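Long-range contacts in iota-carrageenase (Alteromonas sp., PDB 1H80), which hydrolyses the beta-1,4 linkages inside iota-carrageenan, a sulfated galactan of red algal cell walls, with inversion of the anomeric configuration: residues V20-V25 / N47-K52; L58-G63 / V76-E81; D83-P88 / G119-F124; S112-G117 / K144-T149. All coordinates share one frame; numbering follows the deposited sequence. Where two conformers were deposited one is given.

Contact 1. Residues V20-V25 / N47-K52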
loop_
_atom_site.group_PDB
_atom_site.type_symbol
_atom_site.label_atom_id
_atom_site.label_comp_id
_atom_site.label_asym_id
_atom_site.label_seq_id
_atom_site.Cartn_x
_atom_site.Cartn_y
_atom_site.Cartn_z
ATOM N N VAL A 20 -13.911 -30.023 -5.898
ATOM C CA VAL A 20 -13.641 -29.934 -7.329
ATOM C C VAL A 20 -12.370 -29.196 -7.722
ATOM O O VAL A 20 -11.777 -28.470 -6.928
ATOM C CB VAL A 20 -14.804 -29.233 -8.072
ATOM C CG1 VAL A 20 -16.087 -30.016 -7.895
ATOM C CG2 VAL A 20 -14.978 -27.804 -7.549
ATOM N N ASN A 21 -11.964 -29.417 -8.969
ATOM C CA ASN A 21 -10.815 -28.754 -9.579
ATOM C C ASN A 21 -11.318 -28.409 -10.983
ATOM O O ASN A 21 -11.558 -29.306 -11.800
ATOM C CB ASN A 21 -9.598 -29.688 -9.698
ATOM C CG ASN A 21 -8.731 -29.721 -8.440
ATOM O OD1 ASN A 21 -7.598 -30.207 -8.479
ATOM N ND2 ASN A 21 -9.256 -29.219 -7.330
ATOM N N TYR A 22 -11.505 -27.120 -11.253
ATOM C CA TYR A 22 -11.988 -26.675 -12.557
ATOM C C TYR A 22 -10.947 -25.847 -13.292
ATOM O O TYR A 22 -10.022 -25.311 -12.685
ATOM C CB TYR A 22 -13.247 -25.814 -12.419
ATOM C CG TYR A 22 -14.475 -26.512 -11.896
ATOM C CD1 TYR A 22 -14.797 -27.810 -12.298
ATOM C CD2 TYR A 22 -15.359 -25.847 -11.048
ATOM C CE1 TYR A 22 -15.976 -28.423 -11.864
ATOM C CE2 TYR A 22 -16.535 -26.447 -10.615
ATOM C CZ TYR A 22 -16.838 -27.731 -11.026
ATOM O OH TYR A 22 -18.013 -28.314 -10.607
ATOM N N ASP A 23 -11.116 -25.746 -14.606
ATOM C CA ASP A 23 -10.232 -24.960 -15.456
ATOM C C ASP A 23 -11.118 -23.856 -16.033
ATOM O O ASP A 23 -12.192 -24.128 -16.565
ATOM C CB ASP A 23 -9.650 -25.836 -16.569
ATOM C CG ASP A 23 -8.712 -25.075 -17.487
ATOM O OD1 ASP A 23 -9.188 -24.189 -18.229
ATOM O OD2 ASP A 23 -7.495 -25.366 -17.467
ATOM N N LEU A 24 -10.677 -22.611 -15.908
ATOM C CA LEU A 24 -11.459 -21.474 -16.378
ATOM C C LEU A 24 -11.848 -21.554 -17.846
ATOM O O LEU A 24 -12.971 -21.206 -18.221
ATOM C CB LEU A 24 -10.690 -20.174 -16.136
ATOM C CG LEU A 24 -11.443 -18.916 -16.576
ATOM C CD1 LEU A 24 -12.720 -18.763 -15.762
ATOM C CD2 LEU A 24 -10.544 -17.710 -16.393
ATOM N N VAL A 25 -10.921 -22.009 -18.676
ATOM C CA VAL A 25 -11.183 -22.105 -20.104
ATOM C C VAL A 25 -11.979 -23.345 -20.491
ATOM O O VAL A 25 -13.023 -23.250 -21.136
ATOM C CB VAL A 25 -9.865 -22.090 -20.905
ATOM C CG1 VAL A 25 -10.145 -22.345 -22.381
ATOM C CG2 VAL A 25 -9.170 -20.748 -20.728
ATOM N N ASN A 47 -18.631 -18.872 -8.601
ATOM C CA ASN A 47 -19.920 -19.216 -8.022
ATOM C C ASN A 47 -20.120 -20.726 -7.939
ATOM O O ASN A 47 -20.588 -21.243 -6.925
ATOM C CB ASN A 47 -21.053 -18.592 -8.839
ATOM C CG ASN A 47 -21.064 -17.076 -8.764
ATOM O OD1 ASN A 47 -20.389 -16.476 -7.929
ATOM N ND2 ASN A 47 -21.847 -16.449 -9.636
ATOM N N ALA A 48 -19.757 -21.428 -9.008
ATOM C CA ALA A 48 -19.906 -22.877 -9.055
ATOM C C ALA A 48 -19.073 -23.556 -7.976
ATOM O O ALA A 48 -19.544 -24.463 -7.293
ATOM C CB ALA A 48 -19.500 -23.397 -10.421
ATOM N N ILE A 49 -17.838 -23.103 -7.814
ATOM C CA ILE A 49 -16.960 -23.698 -6.815
ATOM C C ILE A 49 -17.432 -23.404 -5.396
ATOM O O ILE A 49 -17.435 -24.290 -4.541
ATOM C CB ILE A 49 -15.508 -23.197 -6.991
ATOM C CG1 ILE A 49 -14.966 -23.673 -8.341
ATOM C CG2 ILE A 49 -14.633 -23.694 -5.834
ATOM C CD1 ILE A 49 -13.611 -23.110 -8.691
ATOM N N SER A 50 -17.854 -22.168 -5.144
ATOM C CA SER A 50 -18.291 -21.802 -3.804
ATOM C C SER A 50 -19.560 -22.527 -3.369
ATOM O O SER A 50 -19.837 -22.634 -2.175
ATOM C CB SER A 50 -18.493 -20.290 -3.702
ATOM O OG SER A 50 -18.621 -19.909 -2.343
ATOM N N ARG A 51 -20.333 -23.021 -4.334
ATOM C CA ARG A 51 -21.556 -23.755 -4.020
ATOM C C ARG A 51 -21.244 -25.133 -3.438
ATOM O O ARG A 51 -22.086 -25.737 -2.769
ATOM C CB ARG A 51 -22.430 -23.918 -5.268
ATOM C CG ARG A 51 -23.213 -22.672 -5.650
ATOM C CD ARG A 51 -24.306 -23.003 -6.660
ATOM N NE ARG A 51 -23.801 -23.159 -8.021
ATOM C CZ ARG A 51 -23.607 -22.149 -8.868
ATOM N NH1 ARG A 51 -23.875 -20.906 -8.494
ATOM N NH2 ARG A 51 -23.158 -22.384 -10.091
ATOM N N LYS A 52 -20.037 -25.630 -3.692
ATOM C CA LYS A 52 -19.632 -26.938 -3.178
ATOM C C LYS A 52 -19.264 -26.815 -1.699
ATOM O O LYS A 52 -18.535 -25.905 -1.304
ATOM C CB LYS A 52 -18.424 -27.468 -3.958
ATOM C CG LYS A 52 -18.620 -27.545 -5.468
ATOM C CD LYS A 52 -19.704 -28.538 -5.847
ATOM C CE LYS A 52 -19.861 -28.627 -7.356
ATOM N NZ LYS A 52 -20.910 -29.609 -7.752
#

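Contact 2. Residues L58-G63 / V76-E81. With NA (sodium ion), chain G.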
loop_
_atom_site.group_PDB
_atom_site.type_symbol
_atom_site.label_atom_id
_atom_site.label_comp_id
_atom_site.label_asym_id
_atom_site.label_seq_id
_atom_site.Cartn_x
_atom_site.Cartn_y
_atom_site.Cartn_z
ATOM N N LEU A 58 -9.629 -23.392 -8.820
ATOM C CA LEU A 58 -9.890 -22.957 -10.178
ATOM C C LEU A 58 -8.542 -22.635 -10.793
ATOM O O LEU A 58 -7.768 -21.854 -10.238
ATOM C CB LEU A 58 -10.758 -21.698 -10.200
ATOM C CG LEU A 58 -10.951 -21.136 -11.610
ATOM C CD1 LEU A 58 -11.755 -22.125 -12.450
ATOM C CD2 LEU A 58 -11.667 -19.796 -11.539
ATOM N N LEU A 59 -8.247 -23.250 -11.929
ATOM C CA LEU A 59 -6.994 -22.977 -12.601
ATOM C C LEU A 59 -7.252 -21.990 -13.724
ATOM O O LEU A 59 -8.168 -22.188 -14.517
ATOM C CB LEU A 59 -6.399 -24.253 -13.206
ATOM C CG LEU A 59 -5.068 -24.052 -13.944
ATOM C CD1 LEU A 59 -3.978 -23.657 -12.949
ATOM C CD2 LEU A 59 -4.678 -25.329 -14.659
ATOM N N ILE A 60 -6.474 -20.915 -13.758
ATOM C CA ILE A 60 -6.570 -19.940 -14.835
ATOM C C ILE A 60 -5.339 -20.292 -15.661
ATOM O O ILE A 60 -4.209 -19.989 -15.277
ATOM C CB ILE A 60 -6.472 -18.494 -14.325
ATOM C CG1 ILE A 60 -7.685 -18.182 -13.447
ATOM C CG2 ILE A 60 -6.412 -17.529 -15.502
ATOM C CD1 ILE A 60 -7.743 -16.742 -12.965
ATOM N N PRO A 61 -5.544 -20.964 -16.802
ATOM C CA PRO A 61 -4.464 -21.386 -17.691
ATOM C C PRO A 61 -3.824 -20.272 -18.492
ATOM O O PRO A 61 -4.404 -19.202 -18.661
ATOM C CB PRO A 61 -5.145 -22.420 -18.577
ATOM C CG PRO A 61 -6.495 -21.824 -18.759
ATOM C CD PRO A 61 -6.857 -21.326 -17.367
ATOM N N ASN A 62 -2.625 -20.538 -18.991
ATOM C CA ASN A 62 -1.897 -19.550 -19.767
ATOM C C ASN A 62 -2.748 -18.897 -20.843
ATOM O O ASN A 62 -3.482 -19.562 -21.573
ATOM C CB ASN A 62 -0.649 -20.178 -20.381
ATOM C CG ASN A 62 0.411 -20.458 -19.345
ATOM O OD1 ASN A 62 0.565 -19.693 -18.394
ATOM N ND2 ASN A 62 1.155 -21.542 -19.522
ATOM N N GLY A 63 -2.636 -17.578 -20.914
ATOM C CA GLY A 63 -3.385 -16.801 -21.877
ATOM C C GLY A 63 -3.560 -15.402 -21.333
ATOM O O GLY A 63 -3.058 -15.082 -20.251
ATOM N N VAL A 76 -12.973 -20.779 -2.358
ATOM C CA VAL A 76 -12.520 -20.751 -3.737
ATOM C C VAL A 76 -11.023 -20.500 -3.695
ATOM O O VAL A 76 -10.555 -19.564 -3.050
ATOM C CB VAL A 76 -13.208 -19.634 -4.542
ATOM C CG1 VAL A 76 -12.623 -19.566 -5.938
ATOM C CG2 VAL A 76 -14.704 -19.910 -4.617
ATOM N N HIS A 77 -10.276 -21.355 -4.377
ATOM C CA HIS A 77 -8.830 -21.250 -4.403
ATOM C C HIS A 77 -8.374 -21.193 -5.838
ATOM O O HIS A 77 -8.426 -22.181 -6.568
ATOM C CB HIS A 77 -8.252 -22.442 -3.648
ATOM C CG HIS A 77 -8.684 -22.476 -2.218
ATOM N ND1 HIS A 77 -8.037 -21.766 -1.233
ATOM C CD2 HIS A 77 -9.782 -23.014 -1.635
ATOM C CE1 HIS A 77 -8.719 -21.858 -0.105
ATOM N NE2 HIS A 77 -9.782 -22.609 -0.323
ATOM N N ILE A 78 -7.951 -20.002 -6.236
ATOM C CA ILE A 78 -7.517 -19.758 -7.597
ATOM C C ILE A 78 -6.017 -19.895 -7.766
ATOM O O ILE A 78 -5.235 -19.356 -6.984
ATOM C CB ILE A 78 -7.966 -18.352 -8.047
ATOM C CG1 ILE A 78 -9.496 -18.277 -8.010
ATOM C CG2 ILE A 78 -7.437 -18.047 -9.443
ATOM C CD1 ILE A 78 -10.050 -16.890 -8.260
ATOM N N ARG A 79 -5.626 -20.651 -8.787
ATOM C CA ARG A 79 -4.223 -20.846 -9.104
ATOM C C ARG A 79 -4.057 -20.365 -10.529
ATOM O O ARG A 79 -4.849 -20.699 -11.411
ATOM C CB ARG A 79 -3.832 -22.318 -8.955
ATOM C CG ARG A 79 -3.830 -22.771 -7.494
ATOM C CD ARG A 79 -2.821 -21.965 -6.673
ATOM N NE ARG A 79 -2.834 -22.308 -5.250
ATOM C CZ ARG A 79 -3.689 -21.824 -4.351
ATOM N NH1 ARG A 79 -4.634 -20.951 -4.696
ATOM N NH2 ARG A 79 -3.596 -22.222 -3.089
ATOM N N VAL A 80 -3.022 -19.570 -10.748
ATOM C CA VAL A 80 -2.787 -18.981 -12.057
ATOM C C VAL A 80 -1.493 -19.451 -12.696
ATOM O O VAL A 80 -0.432 -19.377 -12.084
ATOM C CB VAL A 80 -2.755 -17.447 -11.924
ATOM C CG1 VAL A 80 -2.727 -16.803 -13.294
ATOM C CG2 VAL A 80 -3.956 -16.970 -11.115
ATOM N N GLU A 81 -1.565 -19.929 -13.934
ATOM C CA GLU A 81 -0.347 -20.385 -14.587
ATOM C C GLU A 81 0.630 -19.232 -14.792
ATOM O O GLU A 81 0.239 -18.065 -14.872
ATOM C CB GLU A 81 -0.668 -21.111 -15.893
ATOM C CG GLU A 81 -1.400 -22.424 -15.634
ATOM C CD GLU A 81 -1.375 -23.373 -16.818
ATOM O OE1 GLU A 81 -1.682 -22.936 -17.943
ATOM O OE2 GLU A 81 -1.055 -24.566 -16.618
HETATM NA NA NA G . -1.534 -25.215 -18.821
HETATM O O HOH W 1 -1.641 -23.852 -20.647
HETATM O O HOH W 2 -3.861 -25.618 -18.699
HETATM O O HOH W 3 1.051 -25.094 -19.121
#

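Contact 3. Residues D83-P88 / G119-F124. With CA (calcium ion), chain C.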
loop_
_atom_site.group_PDB
_atom_site.type_symbol
_atom_site.label_atom_id
_atom_site.label_comp_id
_atom_site.label_asym_id
_atom_site.label_seq_id
_atom_site.Cartn_x
_atom_site.Cartn_y
_atom_site.Cartn_z
ATOM N N ASP A 83 2.459 -17.962 -17.259
ATOM C CA ASP A 83 2.540 -17.073 -18.415
ATOM C C ASP A 83 1.252 -16.290 -18.607
ATOM O O ASP A 83 1.055 -15.629 -19.626
ATOM C CB ASP A 83 2.863 -17.867 -19.682
ATOM C CG ASP A 83 4.241 -18.493 -19.636
ATOM O OD1 ASP A 83 5.205 -17.774 -19.294
ATOM O OD2 ASP A 83 4.365 -19.699 -19.945
ATOM N N VAL A 84 0.375 -16.360 -17.615
ATOM C CA VAL A 84 -0.892 -15.653 -17.685
ATOM C C VAL A 84 -0.709 -14.149 -17.589
ATOM O O VAL A 84 0.155 -13.656 -16.866
ATOM C CB VAL A 84 -1.843 -16.098 -16.553
ATOM C CG1 VAL A 84 -3.039 -15.139 -16.452
ATOM C CG2 VAL A 84 -2.335 -17.507 -16.830
ATOM N N ILE A 85 -1.521 -13.427 -18.350
ATOM C CA ILE A 85 -1.508 -11.977 -18.323
ATOM C C ILE A 85 -2.952 -11.591 -18.059
ATOM O O ILE A 85 -3.861 -12.022 -18.772
ATOM C CB ILE A 85 -1.065 -11.367 -19.664
ATOM C CG1 ILE A 85 0.387 -11.751 -19.957
ATOM C CG2 ILE A 85 -1.213 -9.850 -19.605
ATOM C CD1 ILE A 85 0.879 -11.308 -21.321
ATOM N N ILE A 86 -3.164 -10.820 -17.002
ATOM C CA ILE A 86 -4.499 -10.371 -16.652
ATOM C C ILE A 86 -4.563 -8.865 -16.836
ATOM O O ILE A 86 -3.724 -8.127 -16.319
ATOM C CB ILE A 86 -4.850 -10.733 -15.192
ATOM C CG1 ILE A 86 -5.070 -12.243 -15.079
ATOM C CG2 ILE A 86 -6.096 -9.983 -14.749
ATOM C CD1 ILE A 86 -5.267 -12.736 -13.654
ATOM N N LYS A 87 -5.559 -8.421 -17.591
ATOM C CA LYS A 87 -5.747 -6.999 -17.855
ATOM C C LYS A 87 -7.145 -6.587 -17.426
ATOM O O LYS A 87 -8.066 -7.398 -17.420
ATOM C CB LYS A 87 -5.573 -6.709 -19.348
ATOM C CG LYS A 87 -4.200 -7.038 -19.900
ATOM C CD LYS A 87 -4.130 -6.703 -21.380
ATOM C CE LYS A 87 -2.729 -6.877 -21.922
ATOM N NZ LYS A 87 -2.644 -6.410 -23.333
ATOM N N PRO A 88 -7.324 -5.312 -17.057
ATOM C CA PRO A 88 -8.648 -4.853 -16.638
ATOM C C PRO A 88 -9.567 -4.608 -17.829
ATOM O O PRO A 88 -9.177 -3.965 -18.806
ATOM C CB PRO A 88 -8.341 -3.573 -15.874
ATOM C CG PRO A 88 -7.156 -3.031 -16.610
ATOM C CD PRO A 88 -6.306 -4.268 -16.837
ATOM N N GLY A 119 5.252 -16.806 -10.931
ATOM C CA GLY A 119 4.210 -15.797 -10.925
ATOM C C GLY A 119 3.726 -15.340 -12.277
ATOM O O GLY A 119 4.336 -15.634 -13.299
ATOM N N PHE A 120 2.619 -14.608 -12.274
ATOM C CA PHE A 120 2.043 -14.122 -13.514
ATOM C C PHE A 120 2.061 -12.611 -13.552
ATOM O O PHE A 120 2.596 -11.957 -12.660
ATOM C CB PHE A 120 0.608 -14.621 -13.678
ATOM C CG PHE A 120 -0.307 -14.226 -12.557
ATOM C CD1 PHE A 120 -0.307 -14.931 -11.358
ATOM C CD2 PHE A 120 -1.170 -13.143 -12.697
ATOM C CE1 PHE A 120 -1.155 -14.567 -10.315
ATOM C CE2 PHE A 120 -2.018 -12.773 -11.663
ATOM C CZ PHE A 120 -2.013 -13.484 -10.468
ATOM N N LEU A 121 1.448 -12.060 -14.588
ATOM C CA LEU A 121 1.430 -10.624 -14.760
ATOM C C LEU A 121 0.044 -10.002 -14.781
ATOM O O LEU A 121 -0.873 -10.517 -15.423
ATOM C CB LEU A 121 2.139 -10.270 -16.068
ATOM C CG LEU A 121 2.187 -8.792 -16.447
ATOM C CD1 LEU A 121 3.150 -8.072 -15.525
ATOM C CD2 LEU A 121 2.632 -8.644 -17.892
ATOM N N VAL A 122 -0.103 -8.909 -14.043
ATOM C CA VAL A 122 -1.334 -8.127 -14.049
ATOM C C VAL A 122 -0.825 -6.901 -14.793
ATOM O O VAL A 122 0.084 -6.219 -14.320
ATOM C CB VAL A 122 -1.793 -7.725 -12.641
ATOM C CG1 VAL A 122 -2.901 -6.685 -12.740
ATOM C CG2 VAL A 122 -2.299 -8.949 -11.900
ATOM N N ASP A 123 -1.395 -6.630 -15.961
ATOM C CA ASP A 123 -0.926 -5.528 -16.794
ATOM C C ASP A 123 -1.911 -4.368 -16.943
ATOM O O ASP A 123 -3.015 -4.539 -17.461
ATOM C CB ASP A 123 -0.568 -6.098 -18.171
ATOM C CG ASP A 123 0.167 -5.113 -19.052
ATOM O OD1 ASP A 123 0.598 -4.054 -18.554
ATOM O OD2 ASP A 123 0.327 -5.419 -20.254
ATOM N N PHE A 124 -1.496 -3.188 -16.484
ATOM C CA PHE A 124 -2.319 -1.982 -16.578
ATOM C C PHE A 124 -1.761 -1.039 -17.640
ATOM O O PHE A 124 -2.338 0.018 -17.894
ATOM C CB PHE A 124 -2.333 -1.200 -15.256
ATOM C CG PHE A 124 -3.091 -1.861 -14.140
ATOM C CD1 PHE A 124 -3.899 -2.969 -14.369
ATOM C CD2 PHE A 124 -3.020 -1.339 -12.850
ATOM C CE1 PHE A 124 -4.627 -3.543 -13.331
ATOM C CE2 PHE A 124 -3.744 -1.906 -11.805
ATOM C CZ PHE A 124 -4.548 -3.010 -12.047
HETATM CA CA CA C . 5.806 -15.987 -15.043
HETATM O O HOH W 4 6.535 -16.979 -17.027
HETATM O O HOH W 5 4.930 -13.958 -16.066
HETATM O O HOH W 6 7.913 -14.811 -15.917
HETATM O O HOH W 7 6.746 -14.057 -13.687
#

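Contact 4. Residues S112-G117 / K144-T149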
loop_
_atom_site.group_PDB
_atom_site.type_symbol
_atom_site.label_atom_id
_atom_site.label_comp_id
_atom_site.label_asym_id
_atom_site.label_seq_id
_atom_site.Cartn_x
_atom_site.Cartn_y
_atom_site.Cartn_z
ATOM N N SER A 112 -8.079 -18.188 -1.554
ATOM C CA SER A 112 -6.699 -17.981 -1.958
ATOM C C SER A 112 -6.629 -17.683 -3.452
ATOM O O SER A 112 -7.479 -18.121 -4.230
ATOM C CB SER A 112 -5.808 -19.181 -1.587
ATOM O OG SER A 112 -6.085 -20.327 -2.368
ATOM N N PHE A 113 -5.637 -16.885 -3.825
ATOM C CA PHE A 113 -5.408 -16.483 -5.213
ATOM C C PHE A 113 -3.894 -16.501 -5.277
ATOM O O PHE A 113 -3.226 -15.630 -4.717
ATOM C CB PHE A 113 -5.957 -15.075 -5.439
ATOM C CG PHE A 113 -6.095 -14.701 -6.883
ATOM C CD1 PHE A 113 -4.980 -14.592 -7.700
ATOM C CD2 PHE A 113 -7.349 -14.455 -7.423
ATOM C CE1 PHE A 113 -5.116 -14.237 -9.042
ATOM C CE2 PHE A 113 -7.493 -14.100 -8.761
ATOM C CZ PHE A 113 -6.373 -13.992 -9.570
ATOM N N GLN A 114 -3.342 -17.493 -5.963
ATOM C CA GLN A 114 -1.897 -17.622 -6.021
ATOM C C GLN A 114 -1.343 -17.992 -7.385
ATOM O O GLN A 114 -1.887 -18.848 -8.082
ATOM C CB GLN A 114 -1.462 -18.663 -4.987
ATOM C CG GLN A 114 0.036 -18.811 -4.805
ATOM C CD GLN A 114 0.371 -19.669 -3.601
ATOM O OE1 GLN A 114 -0.164 -19.458 -2.511
ATOM N NE2 GLN A 114 1.259 -20.636 -3.787
ATOM N N GLY A 115 -0.250 -17.339 -7.757
ATOM C CA GLY A 115 0.377 -17.630 -9.026
ATOM C C GLY A 115 1.280 -18.841 -8.872
ATOM O O GLY A 115 1.943 -19.022 -7.847
ATOM N N LEU A 116 1.288 -19.693 -9.890
ATOM C CA LEU A 116 2.143 -20.866 -9.896
ATOM C C LEU A 116 3.518 -20.444 -10.397
ATOM O O LEU A 116 3.664 -19.401 -11.036
ATOM C CB LEU A 116 1.575 -21.923 -10.844
ATOM C CG LEU A 116 0.252 -22.551 -10.421
ATOM C CD1 LEU A 116 -0.383 -23.258 -11.603
ATOM C CD2 LEU A 116 0.501 -23.516 -9.271
ATOM N N GLY A 117 4.526 -21.252 -10.096
ATOM C CA GLY A 117 5.872 -20.961 -10.562
ATOM C C GLY A 117 6.416 -19.605 -10.163
ATOM O O GLY A 117 6.328 -19.223 -8.998
ATOM N N LYS A 144 -5.150 -15.986 1.369
ATOM C CA LYS A 144 -3.783 -15.883 0.906
ATOM C C LYS A 144 -3.793 -15.360 -0.518
ATOM O O LYS A 144 -4.476 -15.908 -1.382
ATOM C CB LYS A 144 -3.105 -17.254 0.965
ATOM C CG LYS A 144 -1.632 -17.239 0.602
ATOM C CD LYS A 144 -1.068 -18.659 0.636
ATOM C CE LYS A 144 0.424 -18.674 0.364
ATOM N NZ LYS A 144 0.933 -20.075 0.308
ATOM N N ILE A 145 -3.069 -14.269 -0.740
ATOM C CA ILE A 145 -2.944 -13.650 -2.060
ATOM C C ILE A 145 -1.437 -13.656 -2.288
ATOM O O ILE A 145 -0.678 -13.101 -1.496
ATOM C CB ILE A 145 -3.521 -12.230 -2.050
ATOM C CG1 ILE A 145 -5.036 -12.317 -1.836
ATOM C CG2 ILE A 145 -3.207 -11.520 -3.367
ATOM C CD1 ILE A 145 -5.720 -10.975 -1.631
ATOM N N SER A 146 -1.009 -14.262 -3.396
ATOM C CA SER A 146 0.420 -14.457 -3.609
ATOM C C SER A 146 0.944 -14.592 -5.023
ATOM O O SER A 146 0.233 -15.043 -5.908
ATOM C CB SER A 146 0.792 -15.750 -2.860
ATOM O OG SER A 146 2.088 -16.243 -3.148
ATOM N N ASN A 147 2.203 -14.197 -5.202
ATOM C CA ASN A 147 2.932 -14.397 -6.443
ATOM C C ASN A 147 2.541 -13.864 -7.819
ATOM O O ASN A 147 2.139 -14.631 -8.704
ATOM C CB ASN A 147 3.133 -15.897 -6.555
ATOM C CG ASN A 147 4.347 -16.272 -7.356
ATOM O OD1 ASN A 147 5.281 -15.486 -7.507
ATOM N ND2 ASN A 147 4.362 -17.511 -7.845
ATOM N N PHE A 148 2.715 -12.565 -8.017
ATOM C CA PHE A 148 2.460 -11.971 -9.310
ATOM C C PHE A 148 3.107 -10.609 -9.374
ATOM O O PHE A 148 3.535 -10.050 -8.359
ATOM C CB PHE A 148 0.957 -11.910 -9.610
ATOM C CG PHE A 148 0.143 -11.213 -8.564
ATOM C CD1 PHE A 148 -0.087 -9.844 -8.645
ATOM C CD2 PHE A 148 -0.437 -11.931 -7.522
ATOM C CE1 PHE A 148 -0.888 -9.200 -7.705
ATOM C CE2 PHE A 148 -1.240 -11.295 -6.573
ATOM C CZ PHE A 148 -1.468 -9.927 -6.667
ATOM N N THR A 149 3.233 -10.118 -10.596
ATOM C CA THR A 149 3.833 -8.824 -10.846
ATOM C C THR A 149 2.736 -7.933 -11.394
ATOM O O THR A 149 1.873 -8.387 -12.145
ATOM C CB THR A 149 4.964 -8.933 -11.888
ATOM O OG1 THR A 149 6.019 -9.749 -11.362
ATOM C CG2 THR A 149 5.513 -7.555 -12.235
#

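Contact 1. Residues V20-V25 / N47-K52
The helix that covers the N-terminal end of the parallel beta-helix packs here against the first strand, where Tyr22 and Val20 of strand 20-23 meet Ala48 and Ile49 of helix 39-50 and Lys52, which follows it. The tyrosine and Ile49 slide past each other in opposite directions, and the ring carbon Tyr22 CD2 comes within 3.5 Å of Ile49 CG1. The next ring carbon, Tyr22 CE2, lies 4.3 Å from CB of Ala48, the residue before Ile49. A chi1 of -66° sets Tyr22 CG anti to the carbonyl carbon, beside the backbone N. Over the ring lies a neighbour of its own strand, Val20 CG2, 3.7 Å above the plane toward the rim. That methyl reaches Ile49 CG1 as well, at 4.2 Å. The other branch of the valine belongs to Lys52, whose chain crosses both partners at about a right angle; its CE is 4.1 Å from Val20 CG1 and 3.8 Å from Tyr22 OH. Lysine thus contributes its CE methylene to the contact. Phe28 meets the Tyr22 ring edge-to-face, and Leu58 of strand 56-60 backs Ile49. An amphipathic helix shielding the apolar first coil is characteristic of the pectate lyase-like right-handed beta-helix.

Contact 2. Residues L58-G63 / V76-E81
Ile60 and Ile78 form the apolar centre, CD1 of the first lying 3.8 Å from CG2 of the second. The same CD1 reaches Val80 CG2 at 4.2 Å, while Leu58 CB faces Ile78 CG1 at 4.3 Å, all on the core face. Four backbone bonds join the two strands, Leu58 N to His77 O, Arg79 N to Leu58 O, Ile60 N to Arg79 O and Glu81 N to Ile60 O: the parallel ladder by which successive coils of a beta-helix stack. On the other face, Leu59 CD1 packs 3.9 Å from Glu81 CG. Glu81 follows its strand with CG anti to the carbonyl carbon (chi1 -67°) and its chain extended beyond; its OE1 accepts from Asn62 N at 2.8 Å through the anti lone pair. The Asn62 side chain crosses that of Glu81 at about a right angle, its OD1 engaged by Asp83 N. Both carboxylate oxygens chelate a sodium ion, OE1 of Glu81 at 2.4 Å and OE2 at 2.3 Å, and three waters bind it too.

Contact 3. Residues D83-P88 / G119-F124
Lys87 lies side by side with Asp123, both side chains pointing the same way, and CB, CG and CE of the lysine each meet an atom of the aspartate. CB and CG stand 3.8 and 3.7 Å from Asp123 O. CD is anti to CA (chi2 -180°), and CE arrives 3.8 Å from Asp123 OD2. At the tip, NZ remains 4.4 Å from Asp123 OD2, too far for a salt bridge, and forms a long, weak ion pair with Asp126; Lys125 makes a salt bridge with Asp123 OD1. On the inward face Phe120 CE2 touches Ile86 CD1 at 3.8 Å, CG of Phe120 taking the crowded position between backbone N and carbonyl carbon (chi1 58°). Pro88 CD rests 3.7 Å from Phe124 CD1. Three parallel-strand bonds, Leu121 N to Val84 O, Ile86 N to Leu121 O and Asp123 N to Ile86 O, join the backbones. At the other end of the contact, Gly119 O binds a calcium ion at 2.3 Å, Ser82 O and Asn118 OD1 bind it too, and Asp83 OD1 accepts from one of its waters. The pair runs between strand 64-71 and strand 143-151, with Leu99 of strand 97-102 packing against Ile86, Val122 and Phe124.

Contact 4. Residues S112-G117 / K144-T149
Asn147 ND2 donates to Gly115 O and to Gly117 O, both at 2.9 Å. Each acceptor lies close to the amide plane, whereas the donor stands above both carbonyl planes, by 66° at Gly115 and 51° at Gly117. The last strand carbonyl and one from the loop beyond it thereby share one amide nitrogen, which fixes the rotation of the asparagine; its OD1 bonds to a glycerol, probably from the crystallisation liquor. Backbone bonding is a parallel ladder: Phe113 N to Lys144 O, Ser146 N to Phe113 O and Gly115 N to Ser146 O. Asn147 has a positive phi (59°) while still facing Gly115. Its O, buried without a hydrogen-bonding partner, receives a CA-H contact from Gly115 CA at 3.5 Å. Side-chain packing runs along the face of Ser112, Gln114, Lys144 and Ser146, where Ser112 CB and Lys144 CB lie 4.2 Å apart. There Gln114 OE1 approaches Lys144 CE at 3.0 Å, doubtful because Gln114 has two conformers. Ser112 OG turns to His77 and Arg79, and Ser146 OG to Glu180. The two strands lie between strands 76-80 and 177-185, while strand 120-123 pairs with the later part of strand 143-151, its Phe120 meeting Phe113 and Phe148.

The four contacts follow the first coils of the beta-helix away from its capped end. Contacts 1 and 2 (centres 11 Å apart) share a strand junction: Leu24 N lies 2.9 Å from Leu59 O, a probable hydrogen bond. Contact 2 meets contact 4 (centres 10 Å apart) through the adjoining strands 76-80 and 111-115, Ile78 N standing 2.8 Å from Ser112 O. Contact 3, 12 Å from contact 2 by centres, lies on a different face of the coils. Its segments alternate with those of contact 4, whose strand 143-151 also pairs with strand 120-123 (Val122 N to Thr149 O 2.8 Å, centres 11 Å apart). The sodium at contact 2 and the calcium at contact 3 lie beside loops at the strand ends.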